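Local coordinates for uncharacterized protein (Pyrococcus furiosus, PDB 4XLZ) that probably removes an acetyl group from N,N'-diacetylchitobiose, as a metal-dependent deacetylase of the CE-14 family, at residues 44-49 with 189-194. Sequence-based numbering, arbitrary orientation. Where two conformers were deposited one is given.
With CD (cadmium ion), chain J.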
ATOM      1  N   CYS A  44      -0.508 -21.332  20.057  1.00 13.69           N
ATOM      2  CA  CYS A  44      -0.767 -22.789  19.904  1.00 14.32           C
ATOM      3  C   CYS A  44      -0.943 -23.426  21.324  1.00 14.79           C
ATOM      4  O   CYS A  44      -1.874 -24.223  21.448  1.00 15.97           O
ATOM      5  CB  CYS A  44       0.428 -23.459  19.185  1.00 16.60           C
ATOM      6  SG  CYS A  44       0.373 -23.073  17.412  1.00 21.64           S
ATOM      7  N   ALA A  45      -0.037 -23.033  22.233  1.00 15.85           N
ATOM      8  CA  ALA A  45      -0.174 -23.652  23.575  1.00 14.85           C
ATOM      9  C   ALA A  45      -1.485 -23.224  24.200  1.00 16.27           C
ATOM     10  O   ALA A  45      -2.175 -24.074  24.818  1.00 16.78           O
ATOM     11  CB  ALA A  45       0.955 -23.186  24.490  1.00 16.63           C
ATOM     12  N   ILE A  46      -1.841 -21.940  24.081  1.00 14.23           N
ATOM     13  CA  ILE A  46      -3.138 -21.484  24.720  1.00 15.54           C
ATOM     14  C   ILE A  46      -4.316 -22.062  24.053  1.00 17.80           C
ATOM     15  O   ILE A  46      -5.268 -22.571  24.709  1.00 19.63           O
ATOM     16  CB  ILE A  46      -3.173 -19.966  24.815  1.00 15.73           C
ATOM     17  CG1 ILE A  46      -2.044 -19.371  25.647  1.00 15.85           C
ATOM     18  CG2 ILE A  46      -4.618 -19.440  25.213  1.00 15.54           C
ATOM     19  CD1 ILE A  46      -1.844 -17.856  25.461  1.00 18.18           C
ATOM     20  N   GLY A  47      -4.359 -21.981  22.704  1.00 17.17           N
ATOM     21  CA  GLY A  47      -5.577 -22.443  22.032  1.00 17.51           C
ATOM     22  C   GLY A  47      -5.761 -23.947  22.008  1.00 17.52           C
ATOM     23  O   GLY A  47      -6.895 -24.453  22.000  1.00 20.85           O
HETATM   24  N   MSE A  48      -4.641 -24.716  21.946  1.00 17.40           N
HETATM   25  CA  MSE A  48      -4.783 -26.134  21.656  1.00 16.66           C
HETATM   26  C   MSE A  48      -3.650 -26.982  22.191  1.00 15.62           C
HETATM   27  O   MSE A  48      -3.372 -28.006  21.658  1.00 18.60           O
HETATM   28  CB  MSE A  48      -5.023 -26.453  20.121  1.00 17.85           C
HETATM   29  CG  MSE A  48      -3.904 -25.888  19.209  1.00 16.67           C
HETATM   30 SE   MSE A  48      -4.144 -26.459  17.394  1.00 17.75          SE
HETATM   31  CE  MSE A  48      -4.062 -28.385  17.633  1.00 17.00           C
ATOM     32  N   GLY A  49      -3.000 -26.477  23.234  1.00 17.37           N
ATOM     33  CA  GLY A  49      -1.828 -27.194  23.784  1.00 16.53           C
ATOM     34  C   GLY A  49      -2.141 -28.666  24.222  1.00 17.14           C
ATOM     35  O   GLY A  49      -1.313 -29.566  23.962  1.00 18.04           O
ATOM     36  N   LEU A 189     -10.283 -25.108  13.033  1.00 13.08           N
ATOM     37  CA  LEU A 189     -10.143 -23.716  13.560  1.00 12.69           C
ATOM     38  C   LEU A 189     -10.255 -23.813  15.087  1.00 13.47           C
ATOM     39  O   LEU A 189     -11.262 -24.318  15.616  1.00 14.94           O
ATOM     40  CB  LEU A 189     -11.253 -22.821  13.018  1.00 14.68           C
ATOM     41  CG  LEU A 189     -11.151 -22.801  11.454  1.00 13.53           C
ATOM     42  CD1 LEU A 189     -12.346 -21.893  11.080  1.00 14.30           C
ATOM     43  CD2 LEU A 189      -9.827 -22.216  10.969  1.00 13.35           C
ATOM     44  N   TYR A 190      -9.246 -23.272  15.756  1.00 13.83           N
ATOM     45  CA  TYR A 190      -9.332 -23.160  17.246  1.00 14.15           C
ATOM     46  C   TYR A 190      -9.657 -21.723  17.618  1.00 13.61           C
ATOM     47  O   TYR A 190      -9.883 -20.888  16.764  1.00 13.79           O
ATOM     48  CB  TYR A 190      -8.050 -23.674  17.909  1.00 15.17           C
ATOM     49  CG  TYR A 190      -6.705 -22.934  17.594  1.00 14.56           C
ATOM     50  CD1 TYR A 190      -5.904 -23.262  16.428  1.00 13.51           C
ATOM     51  CD2 TYR A 190      -6.287 -21.879  18.405  1.00 13.53           C
ATOM     52  CE1 TYR A 190      -4.743 -22.562  16.241  1.00 13.46           C
ATOM     53  CE2 TYR A 190      -5.077 -21.200  18.152  1.00 14.14           C
ATOM     54  CZ  TYR A 190      -4.349 -21.530  17.030  1.00 15.50           C
ATOM     55  OH  TYR A 190      -3.163 -20.828  16.870  1.00 16.54           O
ATOM     56  N   TYR A 191      -9.715 -21.412  18.923  1.00 13.50           N
ATOM     57  CA  TYR A 191     -10.175 -20.105  19.359  1.00 13.96           C
ATOM     58  C   TYR A 191     -11.570 -19.813  18.750  1.00 14.47           C
ATOM     59  O   TYR A 191     -11.771 -18.736  18.098  1.00 13.63           O
ATOM     60  CB  TYR A 191      -9.185 -18.968  19.054  1.00 13.77           C
ATOM     61  CG  TYR A 191      -7.901 -18.834  19.864  1.00 13.58           C
ATOM     62  CD1 TYR A 191      -7.871 -19.166  21.242  1.00 14.86           C
ATOM     63  CD2 TYR A 191      -6.738 -18.340  19.256  1.00 13.24           C
ATOM     64  CE1 TYR A 191      -6.715 -18.977  21.959  1.00 14.02           C
ATOM     65  CE2 TYR A 191      -5.528 -18.132  19.981  1.00 13.10           C
ATOM     66  CZ  TYR A 191      -5.559 -18.488  21.347  1.00 12.15           C
ATOM     67  OH  TYR A 191      -4.456 -18.159  22.022  1.00 15.33           O
ATOM     68  N   THR A 192     -12.496 -20.789  18.904  1.00 14.11           N
ATOM     69  CA  THR A 192     -13.791 -20.704  18.187  1.00 14.65           C
ATOM     70  C   THR A 192     -14.963 -20.656  19.124  1.00 16.64           C
ATOM     71  O   THR A 192     -14.954 -21.368  20.181  1.00 16.88           O
ATOM     72  CB  THR A 192     -13.885 -21.853  17.204  1.00 14.45           C
ATOM     73  OG1 THR A 192     -15.087 -21.677  16.421  1.00 14.17           O
ATOM     74  CG2 THR A 192     -13.923 -23.283  17.858  1.00 15.37           C
ATOM     75  N   HIS A 193     -15.909 -19.800  18.795  1.00 15.04           N
ATOM     76  CA  HIS A 193     -17.238 -19.770  19.498  0.50 14.85           C
ATOM     77  C   HIS A 193     -18.177 -20.893  18.947  1.00 15.72           C
ATOM     78  O   HIS A 193     -19.242 -21.126  19.575  1.00 18.01           O
ATOM     79  CB  HIS A 193     -17.827 -18.351  19.327  0.50 16.00           C
ATOM     80  CG  HIS A 193     -19.242 -18.143  19.818  0.50 13.65           C
ATOM     81  ND1 HIS A 193     -20.240 -17.735  18.973  0.50 18.91           N
ATOM     82  CD2 HIS A 193     -19.809 -18.209  21.060  0.50 16.41           C
ATOM     83  CE1 HIS A 193     -21.366 -17.595  19.647  0.50 15.28           C
ATOM     84  NE2 HIS A 193     -21.143 -17.892  20.907  0.50 15.05           N
ATOM     85  N   LYS A 194     -17.844 -21.471  17.782  1.00 14.95           N
ATOM     86  CA  LYS A 194     -18.779 -22.441  17.171  1.00 17.17           C
ATOM     87  C   LYS A 194     -18.066 -23.767  16.958  1.00 17.34           C
ATOM     88  O   LYS A 194     -17.920 -24.287  15.831  1.00 16.55           O
ATOM     89  CB  LYS A 194     -19.342 -21.891  15.821  1.00 17.68           C
ATOM     90  CG  LYS A 194     -20.313 -20.687  16.030  1.00 17.86           C
ATOM     91  CD  LYS A 194     -21.655 -21.174  16.633  1.00 22.53           C
ATOM     92  CE  LYS A 194     -22.646 -20.003  16.839  1.00 29.71           C
ATOM     93  NZ  LYS A 194     -23.820 -20.618  17.502  1.00 33.05           N
TER
HETATM   94 CD    CD J 304     -22.711 -17.569  22.467  0.50 19.80          CD
HETATM   95  O   HOH W   1     -23.436 -17.380  20.370  1.00 33.16           O
HETATM   96  O   HOH W   2     -24.970 -17.807  22.614  1.00 42.67           O
HETATM   97  O   HOH W   3     -21.636 -18.865  24.208  1.00 21.22           O
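G47 and Y191 bring the two backbones closest, with 5.8 Å between their CA atoms. Residues 44-49 belong to helix 43-57, where M48 N hydrogen-bonds to C44 O. L189 and Y190 end strand 186-190, an outermost strand of the parallel sheet within this chain; from Y191 on the chain is loop. Just past the strand end, left-handed backbone angles (phi 54°, psi 50°) turn the chain at Y191.

Y190 and Y191 both reach the helix at G47. G47 CA lies 3.7 Å from Y190 CD2 and 3.6 Å from Y191 CE1. A side chain on residue 47 would run into the Y190 ring, so the missing CB lets both rings close on the backbone.

M48 is a selenomethionine, introduced for the SeMet derivative. It crosses the Y190 side chain at about a right angle. Its CG sits above one ring face, toward the rim. M48 SE lies 3.8 Å from Y190 CD1 in an oblique Met-aromatic contact, 38° off the ring normal. I46 CG2, anti to the backbone N, approaches the Y191 ring edge in plane and lies 3.4 Å from Y191 OH. Y190 CD2 sits above one face of the Y191 ring, offset toward the rim.

Further along the loop, H193 NE2, in the conformer given, binds a cadmium ion together with D265 of a second subunit.

The phenol oxygens are hydrogen-bonded outside the two segments: Y190 OH to I37 O, and Y191 OH to D43 OD1. D43 binds a different cadmium with H40 and H151. Y191 is thus a second-shell partner of that metal site and probably helps orient the carboxylate. A phenylalanine at Y191 would probably leave D43 OD1 without this partner and the carboxylate less restrained. Apolar packing joins helix to strand end, while the tyrosine hydroxyls tie the same contact to strand 33-38 and the metal site.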